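Local coordinates for protein aryl acylamidase (bacterium CSBL00001, PDB 4YJ6) that probably hydrolyses the amide bond of N-acyl arylamines, at residues Gly137-Thr142 against Asn159-Gly165. Numbering follows the deposited sequence.
With PO4 (phosphate ion), chain B.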
loop_
_atom_site.group_PDB
_atom_site.type_symbol
_atom_site.label_atom_id
_atom_site.label_comp_id
_atom_site.label_asym_id
_atom_site.label_seq_id
_atom_site.Cartn_x
_atom_site.Cartn_y
_atom_site.Cartn_z
ATOM N N GLY A 137 -7.690 -1.087 9.294
ATOM C CA GLY A 137 -6.412 -1.469 8.689
ATOM C C GLY A 137 -5.645 -2.536 9.478
ATOM O O GLY A 137 -4.488 -2.790 9.183
ATOM N N PHE A 138 -6.291 -3.186 10.450
ATOM C CA PHE A 138 -5.514 -3.860 11.516
ATOM C C PHE A 138 -5.223 -5.330 11.161
ATOM O O PHE A 138 -5.504 -6.250 11.945
ATOM C CB PHE A 138 -6.225 -3.705 12.884
ATOM C CG PHE A 138 -5.276 -3.616 14.076
ATOM C CD1 PHE A 138 -4.583 -4.726 14.524
ATOM C CD2 PHE A 138 -5.121 -2.435 14.769
ATOM C CE1 PHE A 138 -3.708 -4.635 15.646
ATOM C CE2 PHE A 138 -4.241 -2.342 15.868
ATOM C CZ PHE A 138 -3.543 -3.458 16.288
ATOM N N ARG A 139 -4.662 -5.538 9.971
ATOM C CA ARG A 139 -4.112 -6.839 9.549
ATOM C C ARG A 139 -3.604 -6.736 8.118
ATOM O O ARG A 139 -4.001 -5.840 7.364
ATOM C CB ARG A 139 -5.155 -7.973 9.615
ATOM C CG ARG A 139 -6.468 -7.623 8.884
ATOM C CD ARG A 139 -7.578 -8.683 9.111
ATOM N NE ARG A 139 -7.999 -8.712 10.503
ATOM C CZ ARG A 139 -8.485 -9.771 11.145
ATOM N NH1 ARG A 139 -8.612 -10.945 10.530
ATOM N NH2 ARG A 139 -8.835 -9.645 12.423
ATOM N N GLY A 140 -2.736 -7.675 7.746
ATOM C CA GLY A 140 -2.139 -7.721 6.423
ATOM C C GLY A 140 -2.950 -8.530 5.406
ATOM O O GLY A 140 -2.422 -8.928 4.364
ATOM N N THR A 141 -4.224 -8.760 5.717
ATOM C CA THR A 141 -5.168 -9.355 4.779
ATOM C C THR A 141 -6.316 -8.364 4.602
ATOM O O THR A 141 -6.471 -7.427 5.393
ATOM C CB THR A 141 -5.756 -10.649 5.325
ATOM O OG1 THR A 141 -6.213 -10.396 6.659
ATOM C CG2 THR A 141 -4.658 -11.759 5.331
ATOM N N THR A 142 -7.100 -8.546 3.556
ATOM C CA THR A 142 -8.291 -7.724 3.378
ATOM C C THR A 142 -9.580 -8.529 3.452
ATOM O O THR A 142 -9.893 -9.295 2.550
ATOM C CB THR A 142 -8.228 -6.958 2.055
ATOM O OG1 THR A 142 -7.084 -6.085 2.105
ATOM C CG2 THR A 142 -9.518 -6.097 1.856
ATOM N N ASN A 159 -6.444 -14.709 -0.701
ATOM C CA ASN A 159 -6.686 -13.301 -0.371
ATOM C C ASN A 159 -5.690 -12.413 -1.113
ATOM O O ASN A 159 -4.578 -12.849 -1.460
ATOM C CB ASN A 159 -6.536 -13.137 1.138
ATOM C CG ASN A 159 -7.115 -11.849 1.650
ATOM O OD1 ASN A 159 -6.395 -10.890 1.937
ATOM N ND2 ASN A 159 -8.425 -11.829 1.813
ATOM N N ALA A 160 -6.104 -11.165 -1.385
ATOM C CA ALA A 160 -5.270 -10.207 -2.097
ATOM C C ALA A 160 -4.185 -9.644 -1.190
ATOM O O ALA A 160 -3.237 -9.005 -1.677
ATOM C CB ALA A 160 -6.144 -9.056 -2.622
ATOM N N GLY A 161 -4.311 -9.903 0.111
ATOM C CA GLY A 161 -3.462 -9.249 1.102
ATOM C C GLY A 161 -4.094 -7.927 1.495
ATOM O O GLY A 161 -5.156 -7.568 0.991
ATOM N N GLY A 162 -3.439 -7.181 2.377
ATOM C CA GLY A 162 -4.036 -5.978 2.946
ATOM C C GLY A 162 -2.964 -5.177 3.692
ATOM O O GLY A 162 -1.798 -5.588 3.753
ATOM N N SER A 163 -3.341 -4.026 4.250
ATOM C CA SER A 163 -4.739 -3.581 4.261
ATOM C C SER A 163 -5.249 -2.939 2.967
ATOM O O SER A 163 -6.453 -2.707 2.852
ATOM C CB SER A 163 -4.953 -2.624 5.447
ATOM O OG SER A 163 -4.151 -1.453 5.311
ATOM N N SER A 164 -4.368 -2.631 2.006
ATOM C CA SER A 164 -4.825 -2.048 0.733
ATOM C C SER A 164 -5.135 -3.136 -0.296
ATOM O O SER A 164 -4.693 -3.041 -1.441
ATOM C CB SER A 164 -3.754 -1.157 0.097
ATOM O OG SER A 164 -3.222 -0.241 1.041
ATOM N N GLY A 165 -5.936 -4.123 0.074
ATOM C CA GLY A 165 -6.145 -5.270 -0.801
ATOM C C GLY A 165 -6.969 -4.930 -2.031
ATOM O O GLY A 165 -6.657 -5.368 -3.127
HETATM P P PO4 B . -1.783 -0.663 8.046
HETATM O O1 PO4 B . -2.035 -2.043 8.684
HETATM O O2 PO4 B . -1.531 0.253 9.219
HETATM O O3 PO4 B . -0.579 -0.781 7.178
HETATM O O4 PO4 B . -2.979 -0.158 7.277
#
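Start at Gly137, which sits beside the bound phosphate: its O lies 2.6 Å from PO4 O1, while its CA packs 3.7 Å from Ser163 CB. Its positive phi (65°) by itself favours glycine. Phe138 turns away, at the centre of an inverse gamma turn, and meets Trp359. Arg139 sends its guanidinium to Thr413 O. At Gly140 the backbone runs close to the Gly161-Gly162 pair, with CA-H...O contacts of 3.4 Å from Gly161 CA to Gly140 O and from Gly140 CA to Gly162 O. The peptide between Gly162 and Ser163 is cis, and a Ser-cisSer-Lys triad is the catalytic signature of amidase signature enzymes: Lys84, cis-Ser163 and Ser187 are probably that triad. Ser163 OG donates to PO4 O4 at 2.6 Å; it also bonds Lys84, and its backbone N bonds Ser187 OG. The phosphate, likely from the crystallisation liquor, probably marks the active site, being also bonded to Ser187 OG and to the backbone N of Gly184 and Gly185. Beyond Gly140, a CB on Gly162 would strike Thr141 O. Thr142 finishes the run: its N donates to Asn159 OD1 (2.9 Å), Asn159 ND2 returns a bond to Thr142 O (3.0 Å), and Thr142 OG1 donates to Gly161 O (2.7 Å) while weakly accepting from Gly165 N (3.0 Å), at the start of helix 165-172. Asn159 OD1 also takes Gly161 N at 2.9 Å, closing an Asx turn.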